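Hypothetical protein CG14615-PA (Drosophila melanogaster, PDB 1SQH) is of unknown function but belongs to the acetyltransferase-like families and may act as a glycine N-acyltransferase. Local coordinates at residues 227-235 against 260-271; 249-257 against 281-289. One frame throughout, in Å; residues are numbered along the deposited sequence.

Contact 1 (227-235 against 260-271); sequences FQNDFSGLG and IARGEEITLTAW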
# COMPACT_ATOMS: atom_id res chain seq x y z
N PHE A 227 1.14 -0.85 11.50
CA PHE A 227 1.27 0.45 10.84
C PHE A 227 0.04 0.81 10.04
O PHE A 227 -0.82 -0.04 9.77
CB PHE A 227 2.40 0.42 9.81
CG PHE A 227 3.77 0.57 10.39
CD1 PHE A 227 4.43 -0.53 10.93
CD2 PHE A 227 4.42 1.80 10.33
CE1 PHE A 227 5.74 -0.41 11.40
CE2 PHE A 227 5.73 1.94 10.79
CZ PHE A 227 6.39 0.83 11.33
N GLN A 228 -0.05 2.08 9.65
CA GLN A 228 -1.11 2.51 8.75
C GLN A 228 -0.34 2.32 7.44
O GLN A 228 0.86 2.57 7.41
CB GLN A 228 -1.45 4.00 8.92
CG GLN A 228 -2.60 4.43 8.01
CD GLN A 228 -3.13 5.81 8.34
OE1 GLN A 228 -4.26 6.15 8.00
NE2 GLN A 228 -2.31 6.62 9.00
N ASN A 229 -0.99 1.89 6.37
CA ASN A 229 -0.25 1.65 5.13
C ASN A 229 -0.45 2.66 4.01
O ASN A 229 -1.04 3.72 4.22
CB ASN A 229 -0.54 0.23 4.62
CG ASN A 229 -1.94 0.08 4.07
OD1 ASN A 229 -2.74 1.01 4.09
ND2 ASN A 229 -2.23 -1.11 3.55
N ASP A 230 0.05 2.34 2.82
CA ASP A 230 -0.06 3.25 1.69
C ASP A 230 -1.44 3.28 1.04
O ASP A 230 -1.63 3.82 -0.05
CB ASP A 230 1.04 2.98 0.65
CG ASP A 230 1.23 1.49 0.34
OD1 ASP A 230 0.62 0.63 1.02
OD2 ASP A 230 2.01 1.18 -0.59
N PHE A 231 -2.42 2.69 1.73
CA PHE A 231 -3.80 2.68 1.28
C PHE A 231 -4.63 3.23 2.45
O PHE A 231 -5.86 3.12 2.46
CB PHE A 231 -4.28 1.27 0.93
CG PHE A 231 -3.76 0.75 -0.38
CD1 PHE A 231 -2.53 0.10 -0.45
CD2 PHE A 231 -4.50 0.93 -1.56
CE1 PHE A 231 -2.03 -0.37 -1.68
CE2 PHE A 231 -4.02 0.47 -2.79
CZ PHE A 231 -2.78 -0.18 -2.85
N SER A 232 -3.93 3.82 3.42
CA SER A 232 -4.52 4.40 4.62
C SER A 232 -5.20 3.35 5.48
O SER A 232 -5.95 3.68 6.40
CB SER A 232 -5.53 5.50 4.26
OG SER A 232 -4.86 6.60 3.68
N GLY A 233 -4.91 2.09 5.17
CA GLY A 233 -5.47 0.97 5.91
C GLY A 233 -4.42 0.37 6.83
O GLY A 233 -3.49 1.05 7.24
N LEU A 234 -4.56 -0.92 7.13
CA LEU A 234 -3.62 -1.61 8.02
C LEU A 234 -2.50 -2.30 7.27
O LEU A 234 -2.71 -2.81 6.17
CB LEU A 234 -4.35 -2.67 8.86
CG LEU A 234 -5.05 -2.33 10.18
CD1 LEU A 234 -5.81 -1.03 10.07
CD2 LEU A 234 -5.97 -3.49 10.55
N GLY A 235 -1.32 -2.34 7.89
CA GLY A 235 -0.19 -3.00 7.27
C GLY A 235 0.95 -3.35 8.21
O GLY A 235 1.02 -2.86 9.34
N ILE A 260 -7.82 4.75 13.11
CA ILE A 260 -7.84 5.34 11.79
C ILE A 260 -9.23 5.86 11.45
O ILE A 260 -9.38 6.99 10.99
CB ILE A 260 -7.41 4.33 10.68
CG1 ILE A 260 -5.93 3.98 10.84
CG2 ILE A 260 -7.68 4.94 9.29
CD1 ILE A 260 -5.42 2.98 9.81
N ALA A 261 -10.24 5.04 11.67
CA ALA A 261 -11.61 5.43 11.35
C ALA A 261 -12.11 6.65 12.12
O ALA A 261 -12.93 7.41 11.62
CB ALA A 261 -12.56 4.25 11.59
N ARG A 262 -11.60 6.85 13.33
CA ARG A 262 -12.06 7.99 14.09
C ARG A 262 -11.24 9.24 13.83
O ARG A 262 -11.61 10.33 14.25
CB ARG A 262 -12.07 7.65 15.58
CG ARG A 262 -12.99 6.50 15.90
CD ARG A 262 -13.62 6.68 17.25
NE ARG A 262 -14.61 5.64 17.55
CZ ARG A 262 -15.37 5.65 18.65
NH1 ARG A 262 -15.25 6.64 19.53
NH2 ARG A 262 -16.24 4.68 18.86
N GLY A 263 -10.14 9.07 13.11
CA GLY A 263 -9.29 10.21 12.80
C GLY A 263 -9.53 10.67 11.37
O GLY A 263 -9.19 11.79 11.01
N GLU A 264 -10.11 9.81 10.55
CA GLU A 264 -10.37 10.19 9.17
C GLU A 264 -11.47 9.31 8.61
O GLU A 264 -11.71 8.20 9.09
CB GLU A 264 -9.09 10.08 8.32
CG GLU A 264 -8.65 8.65 7.98
CD GLU A 264 -7.21 8.57 7.44
OE1 GLU A 264 -6.29 8.22 8.22
OE2 GLU A 264 -7.00 8.87 6.25
N GLU A 265 -12.14 9.82 7.58
CA GLU A 265 -13.21 9.06 6.98
C GLU A 265 -12.81 8.26 5.75
O GLU A 265 -12.76 8.79 4.65
CB GLU A 265 -14.39 9.96 6.62
CG GLU A 265 -15.60 9.16 6.13
CD GLU A 265 -16.77 10.03 5.69
OE1 GLU A 265 -16.63 10.73 4.66
OE2 GLU A 265 -17.82 10.01 6.37
N ILE A 266 -12.51 6.98 5.95
CA ILE A 266 -12.20 6.10 4.84
C ILE A 266 -12.47 4.67 5.24
O ILE A 266 -12.60 4.34 6.42
CB ILE A 266 -10.72 6.17 4.36
CG1 ILE A 266 -9.80 6.46 5.52
CG2 ILE A 266 -10.60 7.16 3.21
CD1 ILE A 266 -9.63 5.31 6.47
N THR A 267 -12.59 3.82 4.23
CA THR A 267 -12.82 2.41 4.42
C THR A 267 -11.50 1.85 4.96
O THR A 267 -10.43 2.22 4.48
CB THR A 267 -13.09 1.74 3.08
OG1 THR A 267 -14.03 2.54 2.35
CG2 THR A 267 -13.64 0.34 3.28
N LEU A 268 -11.57 0.98 5.95
CA LEU A 268 -10.35 0.37 6.45
C LEU A 268 -10.08 -0.83 5.54
O LEU A 268 -11.03 -1.49 5.10
CB LEU A 268 -10.52 -0.09 7.89
CG LEU A 268 -10.12 0.90 8.99
CD1 LEU A 268 -8.60 1.07 8.93
CD2 LEU A 268 -10.83 2.25 8.82
N THR A 269 -8.82 -1.12 5.26
CA THR A 269 -8.50 -2.28 4.42
C THR A 269 -7.15 -2.82 4.83
O THR A 269 -6.47 -2.22 5.67
CB THR A 269 -8.41 -1.92 2.92
OG1 THR A 269 -7.31 -1.02 2.72
CG2 THR A 269 -9.70 -1.27 2.42
N ALA A 270 -6.77 -3.94 4.25
CA ALA A 270 -5.48 -4.55 4.53
C ALA A 270 -5.12 -5.50 3.40
O ALA A 270 -5.99 -6.21 2.87
CB ALA A 270 -5.51 -5.31 5.85
N TRP A 271 -3.85 -5.47 3.02
CA TRP A 271 -3.34 -6.35 1.97
C TRP A 271 -2.56 -7.47 2.65
O TRP A 271 -1.58 -7.21 3.34
CB TRP A 271 -2.41 -5.57 1.05
CG TRP A 271 -3.12 -4.80 -0.03
CD1 TRP A 271 -3.10 -3.44 -0.21
CD2 TRP A 271 -3.87 -5.35 -1.11
NE1 TRP A 271 -3.80 -3.11 -1.35
CE2 TRP A 271 -4.29 -4.26 -1.92
CE3 TRP A 271 -4.24 -6.65 -1.48
CZ2 TRP A 271 -5.05 -4.45 -3.08
CZ3 TRP A 271 -5.00 -6.83 -2.63
CH2 TRP A 271 -5.39 -5.73 -3.42
O HOH W 1 -4.73 -1.86 2.62
O HOH W 2 -7.77 1.44 3.88
O HOH W 3 -1.95 -4.76 4.73
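Gln228 runs its extended chain across Ile260, CG lying 3.6 Å from Ile260 CD1 in the last turns of helix 248-263. Next, Asn229 turns inward and organises the hairpin loop: OD1 accepts Phe231 N, closing an Asx turn, and Gly233 N from the opposite face of its amide plane, while ND2 reaches Thr269 OG1 through a water. The Phe231 ring takes the edge of Trp271 on one face, a T-shaped pair with NE1 of Trp271 3.3 Å from Phe231 CE1 and planes at 67°. A second water ties Phe231 O to Thr267 O and Thr269 OG1. Ser232 sets its carbonyl O 3.5 Å from Ile260 CD1; its hydroxyl bonds Asn41 and Lys44 of helix 34-51, and Lys44 also pairs with Glu264. At Gly233 the backbone presses on strand 268-273, CA 3.4 Å from Thr269 O, where a CB would clash. Leu234 N then donates to Thr269 O (2.7 Å, 166°), nearly along the C=O axis. With CG beside the backbone N (chi1 -86°), Leu234 brings CD1 to 3.7 Å from Leu268 CD1 and 4.0 Å from Ile260 CD1. Two barely paired parallel strands, consistent with the GNAT splay where relatives commonly hold acyl-CoA's pantetheine arm, are thus joined by side-chain packing, one direct backbone bond and bridging waters, one linking Leu234 O to Trp271 N.

Contact 2 (249-257 against 281-289); sequences GGLLAAAMS and ALLKRIGYQ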
# COMPACT_ATOMS: atom_id res chain seq x y z
N GLY A 249 -2.01 -9.79 18.37
CA GLY A 249 -2.20 -9.58 16.95
C GLY A 249 -3.57 -9.02 16.65
O GLY A 249 -3.71 -8.05 15.90
N GLY A 250 -4.59 -9.63 17.25
CA GLY A 250 -5.95 -9.17 17.04
C GLY A 250 -6.19 -7.83 17.72
O GLY A 250 -7.00 -7.02 17.25
N LEU A 251 -5.48 -7.58 18.81
CA LEU A 251 -5.63 -6.33 19.54
C LEU A 251 -5.10 -5.17 18.69
O LEU A 251 -5.77 -4.15 18.54
CB LEU A 251 -4.89 -6.40 20.88
CG LEU A 251 -5.16 -5.24 21.85
CD1 LEU A 251 -4.93 -5.71 23.28
CD2 LEU A 251 -4.28 -4.07 21.52
N LEU A 252 -3.91 -5.34 18.12
CA LEU A 252 -3.34 -4.29 17.28
C LEU A 252 -4.30 -3.96 16.15
O LEU A 252 -4.68 -2.80 15.95
CB LEU A 252 -1.99 -4.70 16.69
CG LEU A 252 -0.67 -4.43 17.45
CD1 LEU A 252 -0.70 -3.03 18.05
CD2 LEU A 252 -0.49 -5.43 18.54
N ALA A 253 -4.72 -4.98 15.41
CA ALA A 253 -5.62 -4.76 14.28
C ALA A 253 -6.91 -4.04 14.67
O ALA A 253 -7.38 -3.17 13.94
CB ALA A 253 -5.94 -6.08 13.58
N ALA A 254 -7.48 -4.40 15.81
CA ALA A 254 -8.73 -3.75 16.22
C ALA A 254 -8.46 -2.29 16.57
O ALA A 254 -9.15 -1.39 16.08
CB ALA A 254 -9.33 -4.49 17.42
N ALA A 255 -7.44 -2.05 17.38
CA ALA A 255 -7.09 -0.70 17.80
C ALA A 255 -6.77 0.21 16.62
O ALA A 255 -7.32 1.31 16.50
CB ALA A 255 -5.92 -0.74 18.77
N MSE A 256 -5.87 -0.24 15.74
CA MSE A 256 -5.53 0.58 14.59
C MSE A 256 -6.77 0.88 13.72
O MSE A 256 -6.93 2.00 13.24
CB MSE A 256 -4.46 -0.11 13.74
CG MSE A 256 -3.92 0.75 12.63
SE MSE A 256 -2.70 2.11 13.31
CE MSE A 256 -4.00 3.50 13.64
N SER A 257 -7.64 -0.11 13.51
CA SER A 257 -8.85 0.08 12.70
C SER A 257 -9.70 1.21 13.29
O SER A 257 -10.15 2.12 12.58
CB SER A 257 -9.67 -1.21 12.63
OG SER A 257 -8.98 -2.23 11.92
N ALA A 281 -7.74 -14.70 9.21
CA ALA A 281 -8.65 -15.12 10.26
C ALA A 281 -8.90 -14.04 11.32
O ALA A 281 -10.05 -13.80 11.68
CB ALA A 281 -8.15 -16.39 10.93
N LEU A 282 -7.84 -13.40 11.81
CA LEU A 282 -8.04 -12.36 12.83
C LEU A 282 -8.68 -11.11 12.23
O LEU A 282 -9.40 -10.39 12.91
CB LEU A 282 -6.72 -12.00 13.53
CG LEU A 282 -5.56 -11.26 12.85
CD1 LEU A 282 -5.78 -9.74 12.92
CD2 LEU A 282 -4.26 -11.61 13.58
N LEU A 283 -8.44 -10.86 10.95
CA LEU A 283 -9.05 -9.69 10.33
C LEU A 283 -10.52 -9.97 10.13
O LEU A 283 -11.37 -9.08 10.26
CB LEU A 283 -8.40 -9.37 8.99
CG LEU A 283 -7.04 -8.68 9.07
CD1 LEU A 283 -6.47 -8.53 7.67
CD2 LEU A 283 -7.19 -7.32 9.74
N LYS A 284 -10.82 -11.22 9.82
CA LYS A 284 -12.19 -11.63 9.59
C LYS A 284 -12.99 -11.52 10.88
O LYS A 284 -14.14 -11.08 10.85
CB LYS A 284 -12.21 -13.07 9.09
CG LYS A 284 -13.27 -13.35 8.06
CD LYS A 284 -13.07 -14.75 7.51
CE LYS A 284 -13.77 -14.94 6.18
NZ LYS A 284 -13.44 -16.29 5.64
N ARG A 285 -12.38 -11.90 12.00
CA ARG A 285 -13.04 -11.86 13.31
C ARG A 285 -13.41 -10.43 13.70
O ARG A 285 -14.41 -10.19 14.39
CB ARG A 285 -12.13 -12.48 14.37
CG ARG A 285 -12.79 -12.69 15.73
CD ARG A 285 -11.80 -13.23 16.76
NE ARG A 285 -12.47 -13.66 17.98
CZ ARG A 285 -12.86 -12.84 18.96
NH1 ARG A 285 -12.65 -11.54 18.87
NH2 ARG A 285 -13.49 -13.33 20.03
N ILE A 286 -12.61 -9.47 13.26
CA ILE A 286 -12.88 -8.08 13.55
C ILE A 286 -14.02 -7.58 12.66
O ILE A 286 -14.71 -6.61 13.00
CB ILE A 286 -11.61 -7.22 13.33
CG1 ILE A 286 -10.62 -7.49 14.46
CG2 ILE A 286 -11.98 -5.74 13.24
CD1 ILE A 286 -9.24 -6.91 14.26
N GLY A 287 -14.21 -8.25 11.52
CA GLY A 287 -15.28 -7.88 10.61
C GLY A 287 -14.86 -7.68 9.16
O GLY A 287 -15.71 -7.49 8.29
N TYR A 288 -13.56 -7.70 8.90
CA TYR A 288 -13.04 -7.52 7.54
C TYR A 288 -13.52 -8.63 6.61
O TYR A 288 -13.63 -9.78 7.02
CB TYR A 288 -11.50 -7.54 7.54
CG TYR A 288 -10.83 -6.24 7.94
CD1 TYR A 288 -10.41 -5.33 6.97
CD2 TYR A 288 -10.64 -5.92 9.28
CE1 TYR A 288 -9.80 -4.12 7.35
CE2 TYR A 288 -10.04 -4.73 9.67
CZ TYR A 288 -9.62 -3.83 8.70
OH TYR A 288 -9.01 -2.65 9.10
N GLN A 289 -13.81 -8.28 5.35
CA GLN A 289 -14.24 -9.28 4.39
C GLN A 289 -13.30 -9.24 3.20
O GLN A 289 -12.71 -8.20 2.90
CB GLN A 289 -15.68 -9.02 3.92
CG GLN A 289 -15.85 -7.68 3.26
CD GLN A 289 -17.23 -7.48 2.68
OE1 GLN A 289 -17.58 -8.07 1.65
NE2 GLN A 289 -18.04 -6.63 3.33
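Ile286 drives its CD1 methyl into a shallow hollow on helix 249-257, floored by backbone and walled by alanine: the methyl lies 3.4 Å from Ala254 N, 3.7 Å from Gly250 O and a tight 3.5 Å from Ala253 CB. Its extended outer torsion (chi2 170°) makes that methyl the leading point. In return Ala253 CB is a small bump lodged among Leu282 CD1, Leu283 CD2 and Ile286 CD1, and Leu282 spreads its two methyls over the bare backbone of Gly249 and Gly250, CD1 4.2 Å from Gly250 CA. Small residues face branched ones, with the segment axes 9.6 Å apart and crossing at -47°. Beyond Ile286 the helix ends in a Schellman motif at Gly287, whose positive phi swings the chain round to Tyr288. The tyrosine ring carries Leu283 CD2 on one face and meets Ser257 OG at its edge, in plane. Tyr288 OH donates to Ser257 OG (2.9 Å), which donates in turn to Ala253 O (2.7 Å), an oxygen that also accepts Ser257 N from the opposite face. An alanine at Ser257 removes OG, and the Tyr288 hydroxyl would probably be left without its acceptor on the helix, its ring less firmly fixed. A mainly apolar interface is thus pinned by one polar relay, which leads the phenol's hydrogen bond back into the helix backbone.

Contacts 1 and 2 lie with centres about 12 Å apart, both within the FR47-like range. The segments interleave in sequence: 227-235, 249-257, 260-271, 281-289. Both use helix 248-263, contact 2 its earlier turns and contact 1 its last ones; it is the helix of a beta-alpha-beta crossover from strand 234-239 to the parallel strand 268-273, after which helix 277-286 follows. They touch directly, Tyr288 OH lying 3.2 Å from Leu268 CB and 3.5 Å from Leu234 CD2. Tyr288 and helix 248-263 thus connect the helix-helix packing of contact 2 to the strand junction of contact 1, making one continuous body of this part of the fold.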